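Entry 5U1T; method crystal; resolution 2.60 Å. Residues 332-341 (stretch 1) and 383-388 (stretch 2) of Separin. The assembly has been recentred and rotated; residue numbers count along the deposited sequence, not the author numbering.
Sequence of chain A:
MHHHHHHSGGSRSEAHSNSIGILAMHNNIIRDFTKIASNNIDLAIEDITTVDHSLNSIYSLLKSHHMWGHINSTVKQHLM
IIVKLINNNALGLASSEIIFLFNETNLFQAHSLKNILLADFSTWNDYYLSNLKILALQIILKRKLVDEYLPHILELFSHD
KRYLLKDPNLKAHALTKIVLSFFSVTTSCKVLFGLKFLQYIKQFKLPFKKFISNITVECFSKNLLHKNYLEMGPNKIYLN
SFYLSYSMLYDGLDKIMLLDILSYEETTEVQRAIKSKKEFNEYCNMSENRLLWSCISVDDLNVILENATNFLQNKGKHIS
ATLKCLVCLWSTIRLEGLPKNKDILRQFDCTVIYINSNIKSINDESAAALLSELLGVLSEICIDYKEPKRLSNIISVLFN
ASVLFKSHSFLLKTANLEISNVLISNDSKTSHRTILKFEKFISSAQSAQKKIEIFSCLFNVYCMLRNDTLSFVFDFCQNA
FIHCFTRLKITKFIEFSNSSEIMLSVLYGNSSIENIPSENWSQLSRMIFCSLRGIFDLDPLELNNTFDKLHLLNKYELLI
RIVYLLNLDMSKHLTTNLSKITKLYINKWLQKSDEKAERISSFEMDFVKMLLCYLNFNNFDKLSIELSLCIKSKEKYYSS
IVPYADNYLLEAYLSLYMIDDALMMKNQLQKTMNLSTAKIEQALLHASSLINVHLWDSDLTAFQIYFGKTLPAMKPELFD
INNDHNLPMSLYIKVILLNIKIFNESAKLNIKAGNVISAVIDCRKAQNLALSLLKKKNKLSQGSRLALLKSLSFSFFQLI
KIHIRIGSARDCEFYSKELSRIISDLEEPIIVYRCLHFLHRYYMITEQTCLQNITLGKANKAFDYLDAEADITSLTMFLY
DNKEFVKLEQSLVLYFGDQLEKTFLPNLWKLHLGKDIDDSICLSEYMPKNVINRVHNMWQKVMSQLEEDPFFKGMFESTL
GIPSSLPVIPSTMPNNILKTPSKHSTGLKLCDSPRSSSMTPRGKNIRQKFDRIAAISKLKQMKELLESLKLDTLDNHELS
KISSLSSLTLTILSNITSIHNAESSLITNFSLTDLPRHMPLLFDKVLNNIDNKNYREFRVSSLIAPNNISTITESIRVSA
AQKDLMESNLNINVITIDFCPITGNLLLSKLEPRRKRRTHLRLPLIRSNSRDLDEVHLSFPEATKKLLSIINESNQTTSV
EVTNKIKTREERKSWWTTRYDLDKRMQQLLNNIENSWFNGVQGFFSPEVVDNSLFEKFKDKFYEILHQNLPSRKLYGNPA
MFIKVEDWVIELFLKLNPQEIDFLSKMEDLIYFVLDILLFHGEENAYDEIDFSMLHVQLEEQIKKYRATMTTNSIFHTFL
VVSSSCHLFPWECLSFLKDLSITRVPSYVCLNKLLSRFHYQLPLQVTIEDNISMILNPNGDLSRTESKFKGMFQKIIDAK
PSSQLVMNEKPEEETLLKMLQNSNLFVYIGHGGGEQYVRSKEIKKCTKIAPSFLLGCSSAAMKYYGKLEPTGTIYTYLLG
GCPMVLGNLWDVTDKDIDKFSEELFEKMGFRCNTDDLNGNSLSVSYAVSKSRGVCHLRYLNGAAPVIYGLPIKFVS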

# COMPACT_ATOMS: atom_id res chain seq x y z
N THR A 332 -67.24 22.44 0.48
CA THR A 332 -67.85 23.77 0.42
C THR A 332 -66.80 24.84 0.72
O THR A 332 -66.89 25.95 0.20
CB THR A 332 -69.04 23.93 1.41
OG1 THR A 332 -69.93 22.81 1.28
CG2 THR A 332 -69.82 25.21 1.12
N ILE A 333 -65.81 24.52 1.55
CA ILE A 333 -64.76 25.49 1.87
C ILE A 333 -63.98 25.87 0.62
O ILE A 333 -63.79 27.06 0.35
CB ILE A 333 -63.79 24.96 2.95
CG1 ILE A 333 -64.53 24.77 4.28
CG2 ILE A 333 -62.62 25.92 3.12
CD1 ILE A 333 -63.68 24.97 5.51
N ARG A 334 -63.54 24.87 -0.15
CA ARG A 334 -62.87 25.12 -1.42
C ARG A 334 -63.76 25.97 -2.33
O ARG A 334 -63.32 27.00 -2.85
CB ARG A 334 -62.51 23.80 -2.13
CG ARG A 334 -61.03 23.47 -2.09
CD ARG A 334 -60.62 22.48 -3.17
NE ARG A 334 -59.74 23.09 -4.17
CZ ARG A 334 -60.04 23.23 -5.45
NH1 ARG A 334 -61.20 22.81 -5.91
NH2 ARG A 334 -59.17 23.80 -6.28
N LEU A 335 -65.01 25.52 -2.49
CA LEU A 335 -66.00 26.19 -3.34
C LEU A 335 -66.13 27.67 -3.05
O LEU A 335 -66.04 28.51 -3.94
CB LEU A 335 -67.36 25.52 -3.17
CG LEU A 335 -67.46 24.20 -3.93
CD1 LEU A 335 -68.57 23.32 -3.37
CD2 LEU A 335 -67.64 24.49 -5.42
N GLU A 336 -66.33 27.97 -1.77
CA GLU A 336 -66.49 29.34 -1.31
C GLU A 336 -65.24 30.17 -1.55
O GLU A 336 -65.33 31.37 -1.81
CB GLU A 336 -66.85 29.34 0.17
CG GLU A 336 -68.19 28.72 0.43
CD GLU A 336 -69.31 29.63 0.02
OE1 GLU A 336 -69.45 30.66 0.71
OE2 GLU A 336 -70.03 29.34 -0.98
N GLY A 337 -64.09 29.52 -1.47
CA GLY A 337 -62.82 30.17 -1.73
C GLY A 337 -62.60 31.33 -0.79
O GLY A 337 -62.37 32.46 -1.22
N LEU A 338 -62.69 31.05 0.51
CA LEU A 338 -62.33 32.02 1.53
C LEU A 338 -60.82 32.06 1.72
O LEU A 338 -60.15 31.03 1.63
CB LEU A 338 -63.00 31.68 2.86
CG LEU A 338 -64.28 32.37 3.32
CD1 LEU A 338 -64.58 31.96 4.75
CD2 LEU A 338 -64.20 33.88 3.22
N PRO A 339 -60.28 33.25 1.99
CA PRO A 339 -58.87 33.36 2.37
C PRO A 339 -58.60 32.59 3.66
O PRO A 339 -59.43 32.61 4.57
CB PRO A 339 -58.67 34.86 2.58
CG PRO A 339 -59.77 35.50 1.80
CD PRO A 339 -60.93 34.57 1.89
N LYS A 340 -57.48 31.92 3.74
CA LYS A 340 -57.18 31.15 4.91
C LYS A 340 -57.11 31.97 6.16
O LYS A 340 -56.64 33.09 6.15
CB LYS A 340 -55.83 30.47 4.72
CG LYS A 340 -54.68 31.44 4.55
CD LYS A 340 -53.35 30.72 4.37
CE LYS A 340 -52.19 31.69 4.20
NZ LYS A 340 -52.28 32.51 2.96
N ASN A 341 -57.65 31.42 7.24
CA ASN A 341 -57.48 32.04 8.55
C ASN A 341 -57.22 30.97 9.60
O ASN A 341 -57.37 29.78 9.33
CB ASN A 341 -58.69 32.90 8.92
CG ASN A 341 -59.97 32.10 8.96
OD1 ASN A 341 -60.12 31.18 9.76
ND2 ASN A 341 -60.92 32.47 8.10
N ILE A 383 -52.90 23.14 -1.59
CA ILE A 383 -52.35 23.80 -2.76
C ILE A 383 -53.01 25.18 -3.00
O ILE A 383 -52.36 26.10 -3.50
CB ILE A 383 -52.49 22.90 -4.00
CG1 ILE A 383 -51.83 21.56 -3.72
CG2 ILE A 383 -51.85 23.55 -5.22
CD1 ILE A 383 -52.01 20.57 -4.82
N ASP A 384 -54.28 25.33 -2.64
CA ASP A 384 -54.95 26.63 -2.74
C ASP A 384 -54.35 27.63 -1.76
O ASP A 384 -54.40 28.84 -1.98
CB ASP A 384 -56.45 26.50 -2.46
CG ASP A 384 -57.21 25.77 -3.57
OD1 ASP A 384 -56.58 25.35 -4.56
OD2 ASP A 384 -58.44 25.61 -3.44
N TYR A 385 -53.78 27.11 -0.68
CA TYR A 385 -53.34 27.91 0.45
C TYR A 385 -51.82 28.01 0.59
O TYR A 385 -51.33 28.63 1.53
CB TYR A 385 -53.88 27.32 1.75
CG TYR A 385 -55.32 27.62 2.07
CD1 TYR A 385 -56.08 28.46 1.27
CD2 TYR A 385 -55.92 27.06 3.19
CE1 TYR A 385 -57.42 28.74 1.58
CE2 TYR A 385 -57.24 27.33 3.51
CZ TYR A 385 -57.99 28.17 2.71
OH TYR A 385 -59.29 28.41 3.06
N LYS A 386 -51.09 27.39 -0.32
CA LYS A 386 -49.64 27.25 -0.18
C LYS A 386 -49.28 26.78 1.23
O LYS A 386 -48.69 27.52 2.01
CB LYS A 386 -48.94 28.57 -0.50
CG LYS A 386 -49.30 29.14 -1.86
CD LYS A 386 -48.67 30.50 -2.06
CE LYS A 386 -49.10 31.08 -3.38
NZ LYS A 386 -50.58 31.26 -3.42
N GLU A 387 -49.68 25.55 1.56
CA GLU A 387 -49.42 24.96 2.87
C GLU A 387 -48.63 23.67 2.73
O GLU A 387 -49.20 22.58 2.74
CB GLU A 387 -50.72 24.71 3.61
CG GLU A 387 -51.43 25.97 4.03
CD GLU A 387 -50.75 26.64 5.21
OE1 GLU A 387 -50.10 25.92 5.99
OE2 GLU A 387 -50.88 27.88 5.34
N PRO A 388 -47.30 23.78 2.59
CA PRO A 388 -46.46 22.64 2.27
C PRO A 388 -46.31 21.71 3.47
O PRO A 388 -46.41 20.50 3.30
CB PRO A 388 -45.13 23.27 1.89
CG PRO A 388 -45.42 24.74 1.71
CD PRO A 388 -46.52 25.02 2.67

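The contact centres on Tyr385, which is buried and has the largest area covered by the other stretch. Its CA-to-CB bond points toward stretch 1, and with chi1 at -79° (m) and chi2 at -4° the ring extends far enough to carry its hydroxyl to the loop that follows the helix ending at Glu336. There Tyr385 OH donates a hydrogen bond to the backbone oxygen Leu338 O, 3.1 Å away, with the acceptor at the ring edge, near its plane. Gly337, with phi/psi of 60/54, ends the helical run, and Leu338 continues in an extended conformation (-80/144). The CG2 methyl of Ile333, from the last turn of that helix, lies 4.2 Å from Tyr385 OH and adds a looser packing contact.

Lys340 covers one face of the same ring. Its CB lies 3.6 Å from the centroid of the Tyr385 ring and only 8° off the ring normal, a CH-pi contact made by the aliphatic root of the side chain rather than by its charge. The p rotamer at chi1 is followed by two t torsions, so the chain runs out extended before turning at chi4 (-65°, m). Along this path Lys340 CD passes 3.9 Å from Glu387 OE2. The ammonium group lies farther from this carboxylate, and no salt bridge forms.

A polar contact links the two helical segments. The CA-to-CB bond of Arg334 points sideways, but its off-well chi1 (-106°) and chi3 (114°) accompany a path that brings the guanidinium to Asp384, whose CA-to-CB bond points toward stretch 1 (chi1 -71°, m). Arg334 NE and Asp384 OD2 form a salt bridge at 2.9 Å, although the hydrogen bond within it is weak, its N-H...acceptor angle being 122°. The bond from Arg334 NH2 to Asp384 OD1 is straighter, at 161°, but long at 3.5 Å, and also weak.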